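Long-range contacts in A-type flavoprotein (PDB 2Q9U), which scavenges O2 as a flavodiiron enzyme, pairing FMN in a flavodoxin-like domain with a mu-oxo-diiron centre in a beta-lactamase-like domain: residues V262-Y267 against E292-D297; G268-M273 against F347-W352; G309-A314 against K342-F347; L318-M323 against S353-P358. One frame throughout, in Å; residues are numbered along the deposited sequence.

Contact 1: residues V262-Y267 against E292-D297; sequences VLDSMY and EMTSSD. With FMN (flavin mononucleotide), chain F.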
# COMPACT_ATOMS: atom_id res chain seq x y z
N VAL A 262 -19.32 -4.13 8.81
CA VAL A 262 -17.86 -4.05 8.87
C VAL A 262 -17.35 -5.47 9.12
O VAL A 262 -17.81 -6.14 10.05
CB VAL A 262 -17.38 -3.12 10.01
CG1 VAL A 262 -15.83 -3.08 10.09
CG2 VAL A 262 -17.93 -1.68 9.81
N LEU A 263 -16.45 -5.95 8.27
CA LEU A 263 -16.02 -7.33 8.45
C LEU A 263 -14.63 -7.59 7.91
O LEU A 263 -14.02 -6.74 7.26
CB LEU A 263 -17.00 -8.34 7.78
CG LEU A 263 -16.96 -8.48 6.25
CD1 LEU A 263 -17.49 -9.84 5.79
CD2 LEU A 263 -17.66 -7.33 5.55
N ASP A 264 -14.16 -8.80 8.17
CA ASP A 264 -13.05 -9.32 7.40
C ASP A 264 -13.38 -10.79 7.14
O ASP A 264 -14.25 -11.36 7.79
CB ASP A 264 -11.73 -9.15 8.17
CG ASP A 264 -10.50 -9.13 7.25
OD1 ASP A 264 -10.60 -9.59 6.08
OD2 ASP A 264 -9.42 -8.69 7.72
N SER A 265 -12.69 -11.41 6.20
CA SER A 265 -13.03 -12.77 5.80
C SER A 265 -11.73 -13.35 5.23
O SER A 265 -10.94 -12.62 4.68
CB SER A 265 -14.15 -12.73 4.73
OG SER A 265 -14.60 -14.03 4.37
N MET A 266 -11.53 -14.66 5.35
CA MET A 266 -10.34 -15.32 4.81
C MET A 266 -10.62 -16.10 3.51
O MET A 266 -9.84 -16.03 2.54
CB MET A 266 -9.76 -16.25 5.87
CG MET A 266 -9.22 -15.46 7.05
SD MET A 266 -8.47 -16.49 8.31
CE MET A 266 -9.90 -17.32 8.97
N TYR A 267 -11.72 -16.86 3.50
CA TYR A 267 -12.12 -17.61 2.29
C TYR A 267 -13.49 -17.18 1.75
O TYR A 267 -14.05 -17.82 0.86
CB TYR A 267 -12.07 -19.12 2.52
CG TYR A 267 -10.66 -19.68 2.54
CD1 TYR A 267 -10.02 -20.08 1.34
CD2 TYR A 267 -9.96 -19.81 3.74
CE1 TYR A 267 -8.70 -20.60 1.34
CE2 TYR A 267 -8.64 -20.33 3.76
CZ TYR A 267 -8.02 -20.72 2.54
OH TYR A 267 -6.73 -21.22 2.55
N GLU A 292 -15.02 -4.08 4.04
CA GLU A 292 -14.17 -5.22 4.40
C GLU A 292 -12.75 -4.74 4.66
O GLU A 292 -12.19 -3.99 3.86
CB GLU A 292 -14.18 -6.27 3.28
CG GLU A 292 -13.56 -7.61 3.70
CD GLU A 292 -14.33 -8.79 3.10
OE1 GLU A 292 -15.59 -8.69 3.00
OE2 GLU A 292 -13.69 -9.80 2.73
N MET A 293 -12.17 -5.19 5.78
CA MET A 293 -10.96 -4.54 6.28
C MET A 293 -9.76 -4.69 5.35
O MET A 293 -8.89 -3.83 5.34
CB MET A 293 -10.61 -4.95 7.72
CG MET A 293 -11.71 -4.57 8.75
SD MET A 293 -12.19 -2.82 8.70
CE MET A 293 -10.78 -1.92 9.28
N THR A 294 -9.74 -5.74 4.55
CA THR A 294 -8.68 -5.85 3.52
C THR A 294 -8.74 -4.79 2.40
O THR A 294 -7.77 -4.63 1.65
CB THR A 294 -8.64 -7.23 2.90
OG1 THR A 294 -9.94 -7.59 2.42
CG2 THR A 294 -8.14 -8.27 3.92
N SER A 295 -9.87 -4.09 2.26
CA SER A 295 -9.99 -3.02 1.27
C SER A 295 -10.54 -1.73 1.87
O SER A 295 -10.99 -0.85 1.13
CB SER A 295 -10.86 -3.46 0.09
OG SER A 295 -12.07 -4.04 0.56
N SER A 296 -10.50 -1.60 3.19
CA SER A 296 -11.01 -0.40 3.82
C SER A 296 -10.01 0.01 4.89
O SER A 296 -8.89 -0.48 4.92
CB SER A 296 -12.42 -0.64 4.39
OG SER A 296 -13.04 0.59 4.78
N ASP A 297 -10.39 0.94 5.75
CA ASP A 297 -9.50 1.34 6.81
C ASP A 297 -10.35 1.89 7.94
O ASP A 297 -11.54 2.14 7.75
CB ASP A 297 -8.47 2.35 6.29
CG ASP A 297 -9.12 3.60 5.71
OD1 ASP A 297 -9.86 4.28 6.45
OD2 ASP A 297 -8.87 3.91 4.52
N1 FMN F . -11.91 -22.11 13.19
C2 FMN F . -12.17 -22.22 14.52
O2 FMN F . -13.28 -22.62 14.90
N3 FMN F . -11.19 -21.91 15.44
C4 FMN F . -9.94 -21.44 15.04
O4 FMN F . -9.17 -21.05 15.91
C4A FMN F . -9.67 -21.32 13.67
N5 FMN F . -8.43 -20.90 13.20
C5A FMN F . -8.22 -20.81 11.82
C6 FMN F . -6.98 -20.38 11.33
C7 FMN F . -6.75 -20.28 9.95
C7M FMN F . -5.34 -20.02 9.48
C8 FMN F . -7.76 -20.62 9.04
C8M FMN F . -7.58 -20.42 7.56
C9 FMN F . -8.99 -21.05 9.53
C9A FMN F . -9.23 -21.15 10.91
N10 FMN F . -10.47 -21.57 11.39
C10 FMN F . -10.68 -21.68 12.75
C1' FMN F . -11.59 -21.94 10.47
C2' FMN F . -12.28 -20.72 9.86
O2' FMN F . -12.99 -19.96 10.84
C3' FMN F . -13.15 -21.27 8.72
O3' FMN F . -12.27 -21.61 7.66
C4' FMN F . -14.19 -20.30 8.20
O4' FMN F . -15.08 -21.00 7.34
C5' FMN F . -13.55 -19.16 7.40
O5' FMN F . -14.54 -18.19 7.13
P FMN F . -14.39 -17.29 5.82
O1P FMN F . -15.34 -16.12 6.01
O2P FMN F . -12.96 -16.85 5.74
O3P FMN F . -14.75 -18.07 4.57
O HOH W 1 -10.97 -9.78 3.05
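Leu263 and Glu292 form a parallel beta bridge, with CA atoms 4.9 Å apart, at the point where the two strands give way to loops. The bridge is closed by Met293 N, which donates to Leu263 O at 2.8 Å, nearly along the C=O axis. The side chain of Glu292 carries most of the rest. Its CG is anti to the backbone N (chi1 -168°), and a bend at chi2 turns the carboxylate over the 262-267 backbone. Glu292 OE1 lies 3.5 Å from Leu263 CG and takes its hydrogen bond from His271 ND1. Glu292 OE2 stands 4.6 Å from Asp264 OD1. Water 1 sits within hydrogen-bonding distance of both, 2.7 Å from Glu292 OE2, though it has more acceptors in reach than protons. Water 1 also bonds to Thr294 OG1, 2.5 Å away. It would soften the repulsion of the two acids, and the shortage of protons hints that one may have a raised pKa. Asp264 OD1 also accepts Ser265 N, which comes from above the carboxylate plane, while Asp264 OD2 is bonded to Ser325 OG. Beyond this the chain becomes the FMN phosphate loop of the flavodoxin-like fold. Met266 N and Tyr267 N both donate to FMN O2P, each at 2.6 Å. Tyr267 OH reaches Glu87 of the second subunit, a residue of its diiron pocket. The side chains of Met293 and Val262 cross obliquely, with Met293 SD 3.9 Å from Val262 CG1. Helix 269-283 covers Leu263, while helices 298-306 and 324-336 cover Met293. Strand 258-263 runs between edge strand 287-292 and strand 310-314.

Contact 2: residues G268-M273 against F347-W352; sequences GTTHRM and FGAFGW. With FMN (flavin mononucleotide), chain F.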
# COMPACT_ATOMS: atom_id res chain seq x y z
N GLY A 268 -14.03 -16.08 2.27
CA GLY A 268 -15.15 -15.42 1.57
C GLY A 268 -16.56 -15.85 1.92
O GLY A 268 -17.52 -15.27 1.42
N THR A 269 -16.72 -16.85 2.79
CA THR A 269 -18.09 -17.27 3.15
C THR A 269 -18.78 -16.27 4.09
O THR A 269 -19.99 -16.02 3.95
CB THR A 269 -18.19 -18.72 3.72
OG1 THR A 269 -17.54 -18.79 4.99
CG2 THR A 269 -17.54 -19.73 2.73
N THR A 270 -18.02 -15.70 5.03
CA THR A 270 -18.55 -14.62 5.88
C THR A 270 -18.92 -13.41 5.00
O THR A 270 -19.93 -12.72 5.24
CB THR A 270 -17.58 -14.19 7.02
OG1 THR A 270 -17.22 -15.33 7.81
CG2 THR A 270 -18.25 -13.16 7.93
N HIS A 271 -18.09 -13.15 4.00
CA HIS A 271 -18.39 -12.13 2.97
C HIS A 271 -19.71 -12.37 2.21
O HIS A 271 -20.52 -11.45 2.05
CB HIS A 271 -17.24 -11.98 1.99
CG HIS A 271 -17.49 -10.95 0.95
ND1 HIS A 271 -17.18 -9.62 1.13
CD2 HIS A 271 -18.09 -11.03 -0.27
CE1 HIS A 271 -17.55 -8.93 0.07
NE2 HIS A 271 -18.10 -9.76 -0.79
N ARG A 272 -19.93 -13.59 1.72
CA ARG A 272 -21.18 -13.89 1.01
C ARG A 272 -22.42 -13.76 1.91
O ARG A 272 -23.46 -13.25 1.47
CB ARG A 272 -21.16 -15.29 0.39
CG ARG A 272 -22.44 -15.64 -0.40
CD ARG A 272 -22.47 -14.87 -1.71
NE ARG A 272 -23.74 -14.92 -2.46
CZ ARG A 272 -24.86 -14.24 -2.15
NH1 ARG A 272 -24.94 -13.48 -1.06
NH2 ARG A 272 -25.91 -14.36 -2.94
N MET A 273 -22.31 -14.19 3.16
CA MET A 273 -23.42 -14.00 4.09
C MET A 273 -23.67 -12.51 4.33
O MET A 273 -24.83 -12.07 4.45
CB MET A 273 -23.16 -14.70 5.40
CG MET A 273 -23.16 -16.19 5.29
SD MET A 273 -24.85 -16.80 5.26
CE MET A 273 -25.16 -16.75 7.03
N PHE A 347 -22.09 -11.67 13.09
CA PHE A 347 -22.20 -12.99 12.47
C PHE A 347 -20.82 -13.46 12.01
O PHE A 347 -19.89 -12.68 12.01
CB PHE A 347 -23.20 -12.99 11.30
CG PHE A 347 -22.86 -12.01 10.20
CD1 PHE A 347 -23.23 -10.66 10.31
CD2 PHE A 347 -22.18 -12.43 9.05
CE1 PHE A 347 -22.90 -9.74 9.31
CE2 PHE A 347 -21.85 -11.50 8.03
CZ PHE A 347 -22.24 -10.16 8.15
N GLY A 348 -20.70 -14.73 11.62
CA GLY A 348 -19.41 -15.20 11.13
C GLY A 348 -19.30 -16.70 11.06
O GLY A 348 -20.03 -17.41 11.76
N ALA A 349 -18.39 -17.15 10.21
CA ALA A 349 -18.09 -18.58 10.06
C ALA A 349 -17.16 -19.08 11.15
O ALA A 349 -16.47 -18.32 11.81
CB ALA A 349 -17.47 -18.82 8.67
N PHE A 350 -17.13 -20.39 11.36
CA PHE A 350 -16.08 -21.00 12.18
C PHE A 350 -15.83 -22.41 11.66
O PHE A 350 -16.63 -22.94 10.87
CB PHE A 350 -16.46 -21.00 13.67
CG PHE A 350 -17.67 -21.85 13.99
CD1 PHE A 350 -18.95 -21.34 13.89
CD2 PHE A 350 -17.51 -23.19 14.38
CE1 PHE A 350 -20.09 -22.13 14.19
CE2 PHE A 350 -18.63 -24.00 14.68
CZ PHE A 350 -19.92 -23.47 14.58
N GLY A 351 -14.73 -23.00 12.09
CA GLY A 351 -14.32 -24.32 11.65
C GLY A 351 -14.67 -25.38 12.67
O GLY A 351 -15.23 -26.43 12.31
N TRP A 352 -14.32 -25.15 13.93
CA TRP A 352 -14.54 -26.16 14.96
C TRP A 352 -15.04 -25.60 16.27
O TRP A 352 -15.78 -26.28 16.99
CB TRP A 352 -13.28 -27.02 15.20
CG TRP A 352 -12.01 -26.25 15.37
CD1 TRP A 352 -11.42 -25.87 16.54
CD2 TRP A 352 -11.17 -25.76 14.32
NE1 TRP A 352 -10.26 -25.18 16.28
CE2 TRP A 352 -10.09 -25.10 14.92
CE3 TRP A 352 -11.24 -25.81 12.92
CZ2 TRP A 352 -9.07 -24.49 14.17
CZ3 TRP A 352 -10.23 -25.21 12.17
CH2 TRP A 352 -9.16 -24.56 12.81
N1 FMN F . -11.91 -22.11 13.19
C2 FMN F . -12.17 -22.22 14.52
O2 FMN F . -13.28 -22.62 14.90
N3 FMN F . -11.19 -21.91 15.44
C4 FMN F . -9.94 -21.44 15.04
O4 FMN F . -9.17 -21.05 15.91
C4A FMN F . -9.67 -21.32 13.67
N5 FMN F . -8.43 -20.90 13.20
C5A FMN F . -8.22 -20.81 11.82
C6 FMN F . -6.98 -20.38 11.33
C7 FMN F . -6.75 -20.28 9.95
C7M FMN F . -5.34 -20.02 9.48
C8 FMN F . -7.76 -20.62 9.04
C8M FMN F . -7.58 -20.42 7.56
C9 FMN F . -8.99 -21.05 9.53
C9A FMN F . -9.23 -21.15 10.91
N10 FMN F . -10.47 -21.57 11.39
C10 FMN F . -10.68 -21.68 12.75
C1' FMN F . -11.59 -21.94 10.47
C2' FMN F . -12.28 -20.72 9.86
O2' FMN F . -12.99 -19.96 10.84
C3' FMN F . -13.15 -21.27 8.72
O3' FMN F . -12.27 -21.61 7.66
C4' FMN F . -14.19 -20.30 8.20
O4' FMN F . -15.08 -21.00 7.34
C5' FMN F . -13.55 -19.16 7.40
O5' FMN F . -14.54 -18.19 7.13
P FMN F . -14.39 -17.29 5.82
O1P FMN F . -15.34 -16.12 6.01
O2P FMN F . -12.96 -16.85 5.74
O3P FMN F . -14.75 -18.07 4.57
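FMN O1P is gripped by three hydrogen bonds: from Thr270 N at 2.9 Å, from Thr270 OG1 at 2.7 Å, and from Ser265 OG. Thr270 OG1 in turn accepts Ala349 N at 3.2 Å, and this fairly straight bond (160°) joins helix to strand. The hydroxyl is therefore a donor to the phosphate and an acceptor from the strand, which fixes its rotation. OG1 is anti to the carbonyl carbon (chi1 -55°). Thr270 CG2 is then anti to the backbone N and packs 4.0 Å from Gly348 CA. The Phe347 ring turns its edge to the helix backbone, with Phe347 CE2 3.6 Å from Thr270 O. Thr269 serves a second phosphate oxygen: its N and its OG1 both donate to FMN O3P. These bonds come from the first turn of helix 269-283, whose N-terminal end would favour the phosphate charge. The far end of 347-352 holds the flavin. Gly351 N lies between FMN N1 and O2 and donates to both, and Trp352 N donates to FMN O2 at 2.9 Å. The Trp352 indole lies over the flavin, with FMN C2 3.5 Å above the indole plane near its centre. Trp153 of the second subunit meets Trp352 edge-to-face. The arrangement is that of an FMN site at the carboxyl ends of flavodoxin strands. The axes of helix 269-273 and strand 347-350 approach to 7.6 Å, and their N-to-C directions differ by 150°, so they run roughly antiparallel. Met273, one turn on, packs against strand 378-381 and helix 386-409, and Phe347 packs on strand 310-314.

Contact 3: residues G309-A314 against K342-F347; sequences GAVAFA and KPAFAF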
# COMPACT_ATOMS: atom_id res chain seq x y z
N GLY A 309 -27.80 4.13 11.14
CA GLY A 309 -28.86 3.90 12.10
C GLY A 309 -28.70 2.53 12.74
O GLY A 309 -29.26 2.28 13.79
N ALA A 310 -27.89 1.67 12.11
CA ALA A 310 -27.58 0.35 12.64
C ALA A 310 -26.30 -0.19 11.99
O ALA A 310 -25.97 0.15 10.85
CB ALA A 310 -28.75 -0.64 12.38
N VAL A 311 -25.65 -1.10 12.71
CA VAL A 311 -24.40 -1.70 12.20
C VAL A 311 -24.37 -3.21 12.39
O VAL A 311 -25.09 -3.78 13.23
CB VAL A 311 -23.12 -1.08 12.87
CG1 VAL A 311 -23.01 0.41 12.56
CG2 VAL A 311 -23.08 -1.33 14.43
N ALA A 312 -23.53 -3.86 11.60
CA ALA A 312 -23.15 -5.26 11.87
C ALA A 312 -21.62 -5.42 11.77
O ALA A 312 -20.97 -4.78 10.93
CB ALA A 312 -23.87 -6.22 10.89
N PHE A 313 -21.07 -6.25 12.66
CA PHE A 313 -19.67 -6.61 12.62
C PHE A 313 -19.52 -8.12 12.48
O PHE A 313 -20.23 -8.90 13.15
CB PHE A 313 -18.94 -6.14 13.86
CG PHE A 313 -18.57 -4.67 13.83
CD1 PHE A 313 -19.57 -3.68 13.98
CD2 PHE A 313 -17.26 -4.27 13.65
CE1 PHE A 313 -19.25 -2.31 13.95
CE2 PHE A 313 -16.92 -2.89 13.65
CZ PHE A 313 -17.93 -1.91 13.79
N ALA A 314 -18.58 -8.53 11.65
CA ALA A 314 -18.47 -9.95 11.32
C ALA A 314 -17.03 -10.35 11.13
O ALA A 314 -16.21 -9.55 10.68
CB ALA A 314 -19.27 -10.26 10.08
N LYS A 342 -26.73 2.14 19.47
CA LYS A 342 -27.20 1.79 18.11
C LYS A 342 -27.45 0.29 17.97
O LYS A 342 -26.70 -0.51 18.54
CB LYS A 342 -26.20 2.23 17.03
CG LYS A 342 -25.93 3.73 17.04
CD LYS A 342 -25.28 4.16 15.73
CE LYS A 342 -25.07 5.66 15.65
NZ LYS A 342 -24.47 6.04 14.34
N PRO A 343 -28.52 -0.10 17.24
CA PRO A 343 -28.76 -1.52 17.02
C PRO A 343 -27.50 -2.13 16.38
O PRO A 343 -26.96 -1.55 15.45
CB PRO A 343 -29.91 -1.53 16.01
CG PRO A 343 -30.62 -0.22 16.23
CD PRO A 343 -29.52 0.75 16.56
N ALA A 344 -27.00 -3.25 16.89
CA ALA A 344 -25.76 -3.85 16.38
C ALA A 344 -25.87 -5.38 16.34
O ALA A 344 -26.29 -6.00 17.33
CB ALA A 344 -24.54 -3.41 17.22
N PHE A 345 -25.48 -5.96 15.20
CA PHE A 345 -25.64 -7.38 14.93
C PHE A 345 -24.24 -7.96 14.64
O PHE A 345 -23.33 -7.23 14.22
CB PHE A 345 -26.57 -7.57 13.73
CG PHE A 345 -26.97 -8.99 13.47
CD1 PHE A 345 -27.83 -9.66 14.36
CD2 PHE A 345 -26.53 -9.65 12.34
CE1 PHE A 345 -28.23 -10.99 14.12
CE2 PHE A 345 -26.90 -10.98 12.08
CZ PHE A 345 -27.75 -11.65 12.98
N ALA A 346 -24.06 -9.26 14.91
CA ALA A 346 -22.78 -9.92 14.63
C ALA A 346 -23.00 -11.27 13.98
O ALA A 346 -23.99 -11.93 14.26
CB ALA A 346 -21.93 -10.06 15.91
N PHE A 347 -22.09 -11.67 13.09
CA PHE A 347 -22.20 -12.99 12.47
C PHE A 347 -20.82 -13.46 12.01
O PHE A 347 -19.89 -12.68 12.01
CB PHE A 347 -23.20 -12.99 11.30
CG PHE A 347 -22.86 -12.01 10.20
CD1 PHE A 347 -23.23 -10.66 10.31
CD2 PHE A 347 -22.18 -12.43 9.05
CE1 PHE A 347 -22.90 -9.74 9.31
CE2 PHE A 347 -21.85 -11.50 8.03
CZ PHE A 347 -22.24 -10.16 8.15
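Strands 310-314 and 344-350 are the two strands of a beta-alpha-beta unit in the parallel sheet of the flavodoxin-like domain, with helix 324-336 between them. The axes of 310-314 and 344-347 lie 21° apart in direction. Four backbone bonds zigzag across. Val311 N donates to Pro343 O at 3.1 Å. Phe345 N donates to Val311 O at 3.0 Å. Phe313 N donates to Phe345 O at 2.9 Å, nearly along the C=O axis. The last, Phe347 N to Phe313 O at 3.3 Å, is weak. The acceptors are also met by CA-H groups: Val311 O lies 3.2 Å from Ala344 CA. Ala310, Ala312 and Ala314 turn their backbone polar groups the other way and bond to strand 258-263, so strand 310-314 is bonded along both edges. Gly309 O is buried without a polar partner. Pro343 has no N-H to offer it, and Pro343 CD sits 3.2 Å from Gly309 O. The amine of extended Lys342 is well met, since NZ bonds to the carbonyls of Thr305, Tyr306 and Ser308. Val311, Phe313, Ala344 and Ala346 share one face of the sheet. Val311 CG2 touches Ala344 CB at 3.8 Å, and helix 356-367 covers Phe313 and Ala346. Ala312, Ala314, Phe345 and Phe347 share the other face. Phe347 CG sits in the crowded position between N and carbonyl carbon (chi1 58°), which lays its ring across strand 310-314. Ala312 CB meets the edge of that ring. Ala314 CB makes a CH-pi contact with its face, 3.5 Å from the centroid and 12° off the normal.

Contact 4: residues L318-M323 against S353-P358; sequences LNNTMM and SNRAVP. With FMN (flavin mononucleotide), chain F.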
# COMPACT_ATOMS: atom_id res chain seq x y z
N LEU A 318 -10.51 -16.87 13.98
CA LEU A 318 -9.11 -17.07 13.68
C LEU A 318 -8.39 -17.25 15.01
O LEU A 318 -8.39 -16.33 15.85
CB LEU A 318 -8.55 -15.85 12.93
CG LEU A 318 -7.05 -15.86 12.55
CD1 LEU A 318 -6.68 -17.07 11.66
CD2 LEU A 318 -6.67 -14.53 11.85
N ASN A 319 -7.82 -18.44 15.22
CA ASN A 319 -7.05 -18.77 16.42
C ASN A 319 -7.82 -18.41 17.68
O ASN A 319 -7.31 -17.68 18.54
CB ASN A 319 -5.68 -18.06 16.41
CG ASN A 319 -4.88 -18.35 15.13
OD1 ASN A 319 -4.92 -19.47 14.63
ND2 ASN A 319 -4.20 -17.35 14.61
N ASN A 320 -9.06 -18.90 17.75
CA ASN A 320 -9.92 -18.79 18.94
C ASN A 320 -10.42 -17.40 19.25
O ASN A 320 -10.90 -17.15 20.36
CB ASN A 320 -9.22 -19.39 20.17
CG ASN A 320 -8.87 -20.86 19.99
OD1 ASN A 320 -9.74 -21.67 19.66
ND2 ASN A 320 -7.59 -21.20 20.19
N THR A 321 -10.33 -16.49 18.29
CA THR A 321 -10.89 -15.15 18.48
C THR A 321 -11.32 -14.54 17.15
O THR A 321 -11.43 -15.25 16.15
CB THR A 321 -9.92 -14.24 19.31
OG1 THR A 321 -10.57 -13.00 19.59
CG2 THR A 321 -8.57 -14.02 18.59
N MET A 322 -11.62 -13.24 17.14
CA MET A 322 -11.96 -12.54 15.89
C MET A 322 -10.67 -12.17 15.15
O MET A 322 -9.59 -12.16 15.73
CB MET A 322 -12.77 -11.27 16.17
CG MET A 322 -11.95 -10.20 16.91
SD MET A 322 -12.88 -8.70 17.28
CE MET A 322 -13.78 -9.20 18.78
N MET A 323 -10.79 -11.86 13.87
CA MET A 323 -9.61 -11.43 13.09
C MET A 323 -9.06 -10.11 13.68
O MET A 323 -9.86 -9.26 14.12
CB MET A 323 -9.96 -11.30 11.61
CG MET A 323 -10.23 -12.68 10.95
SD MET A 323 -10.56 -12.57 9.18
CE MET A 323 -8.91 -12.17 8.57
N SER A 353 -14.69 -24.35 16.58
CA SER A 353 -15.11 -23.74 17.83
C SER A 353 -15.47 -22.27 17.59
O SER A 353 -14.63 -21.49 17.17
CB SER A 353 -14.03 -23.88 18.91
OG SER A 353 -14.37 -23.18 20.11
N ASN A 354 -16.74 -21.95 17.81
CA ASN A 354 -17.27 -20.60 17.58
C ASN A 354 -16.76 -19.60 18.61
O ASN A 354 -17.23 -19.59 19.76
CB ASN A 354 -18.80 -20.65 17.54
CG ASN A 354 -19.44 -19.27 17.46
OD1 ASN A 354 -18.98 -18.40 16.72
ND2 ASN A 354 -20.51 -19.06 18.23
N ARG A 355 -15.81 -18.76 18.23
CA ARG A 355 -15.24 -17.78 19.18
C ARG A 355 -15.32 -16.32 18.76
O ARG A 355 -15.46 -15.44 19.61
CB ARG A 355 -13.78 -18.13 19.56
CG ARG A 355 -13.63 -19.52 20.25
CD ARG A 355 -14.22 -19.53 21.70
NE ARG A 355 -13.45 -18.64 22.58
CZ ARG A 355 -12.29 -18.94 23.17
NH1 ARG A 355 -11.73 -20.14 23.03
NH2 ARG A 355 -11.69 -18.03 23.92
N ALA A 356 -15.24 -16.07 17.45
CA ALA A 356 -15.22 -14.68 16.96
C ALA A 356 -16.54 -13.96 17.27
O ALA A 356 -16.53 -12.84 17.79
CB ALA A 356 -14.94 -14.66 15.47
N VAL A 357 -17.66 -14.61 16.99
CA VAL A 357 -18.97 -13.98 17.17
C VAL A 357 -19.28 -13.64 18.65
O VAL A 357 -19.64 -12.51 18.94
CB VAL A 357 -20.08 -14.77 16.47
CG1 VAL A 357 -21.48 -14.21 16.83
CG2 VAL A 357 -19.85 -14.72 14.94
N PRO A 358 -19.12 -14.62 19.58
CA PRO A 358 -19.17 -14.27 21.01
C PRO A 358 -18.26 -13.11 21.41
O PRO A 358 -18.70 -12.26 22.20
CB PRO A 358 -18.73 -15.58 21.70
CG PRO A 358 -19.28 -16.63 20.76
CD PRO A 358 -18.93 -16.08 19.41
N1 FMN F . -11.91 -22.11 13.19
C2 FMN F . -12.17 -22.22 14.52
O2 FMN F . -13.28 -22.62 14.90
N3 FMN F . -11.19 -21.91 15.44
C4 FMN F . -9.94 -21.44 15.04
O4 FMN F . -9.17 -21.05 15.91
C4A FMN F . -9.67 -21.32 13.67
N5 FMN F . -8.43 -20.90 13.20
C5A FMN F . -8.22 -20.81 11.82
C6 FMN F . -6.98 -20.38 11.33
C7 FMN F . -6.75 -20.28 9.95
C7M FMN F . -5.34 -20.02 9.48
C8 FMN F . -7.76 -20.62 9.04
C8M FMN F . -7.58 -20.42 7.56
C9 FMN F . -8.99 -21.05 9.53
C9A FMN F . -9.23 -21.15 10.91
N10 FMN F . -10.47 -21.57 11.39
C10 FMN F . -10.68 -21.68 12.75
C1' FMN F . -11.59 -21.94 10.47
C2' FMN F . -12.28 -20.72 9.86
O2' FMN F . -12.99 -19.96 10.84
C3' FMN F . -13.15 -21.27 8.72
O3' FMN F . -12.27 -21.61 7.66
C4' FMN F . -14.19 -20.30 8.20
O4' FMN F . -15.08 -21.00 7.34
C5' FMN F . -13.55 -19.16 7.40
O5' FMN F . -14.54 -18.19 7.13
P FMN F . -14.39 -17.29 5.82
O1P FMN F . -15.34 -16.12 6.01
O2P FMN F . -12.96 -16.85 5.74
O3P FMN F . -14.75 -18.07 4.57
O HOH W 2 -11.86 -21.78 18.08
O HOH W 3 -12.12 -22.39 21.60
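Ala356 against Met322 is the closely packed, buried part of this contact. The CA of Ala356 comes within 4.0 Å of Met322 CA, and its CB lies 3.7 Å from the same Met322 CA, so the small methyl lets the two backbones pass closely. No hydrogen bond runs directly between the segments. Thr317 OG1 instead accepts both Arg355 N and Ala356 N at the helix start. The Arg355 end is exposed and bridged by water. The Arg355 chain curls at chi2 and chi3 back over the loop, and it touches a crystal neighbour. Arg355 CB nonetheless touches Asn320 O at 3.1 Å, and the guanidinium lays one face over that same oxygen, 3.5 Å above the plane. Water 3 meets the guanidinium edge in plane, 2.7 Å from Arg355 NH1, and also bonds to Ser353 OG and Asn320 OD1. Water 2 donates to Asn320 OD1 at 2.6 Å and to Ser353 O, and accepts FMN N3 at 2.7 Å. The type I' turn from Leu318 to Thr321 faces the flavin edge: Asn320 N donates to FMN O4 and Ser353 N to FMN O2, each at 2.8 Å. Together the loops line the pyrimidine end of the flavin, as in flavodoxins. Thr321 OG1 is held by Asp359 OD2, and Met322 O by Asn331 of the second subunit. Met322 is wedged between helices 324-336 and 356-367, while Val357 packs on strand 378-381.

How the contacts relate
All four contacts lie in the flavodoxin-like domain, with centres 11 to 17 Å apart. Contacts 1, 2 and 3 reach the same parallel sheet, where strand 310-314 lies between strands 258-263 and 344-350. Along the chain, contact 1 closes before contacts 3 and 4 open, and its segments alternate with those of contact 2. Contact 3 is nested inside the loop closed by contact 2, and contact 4 crosses both. Contacts 2 and 3 share Phe347, and helix 356-367 of contact 4 follows their strand. Contact 3 lies inside the sheet, between its third and fourth strands. Contacts 1, 2 and 4 gather loops around one FMN: contacts 1 and 2 reach its phosphate, 2 and 4 its pyrimidine end.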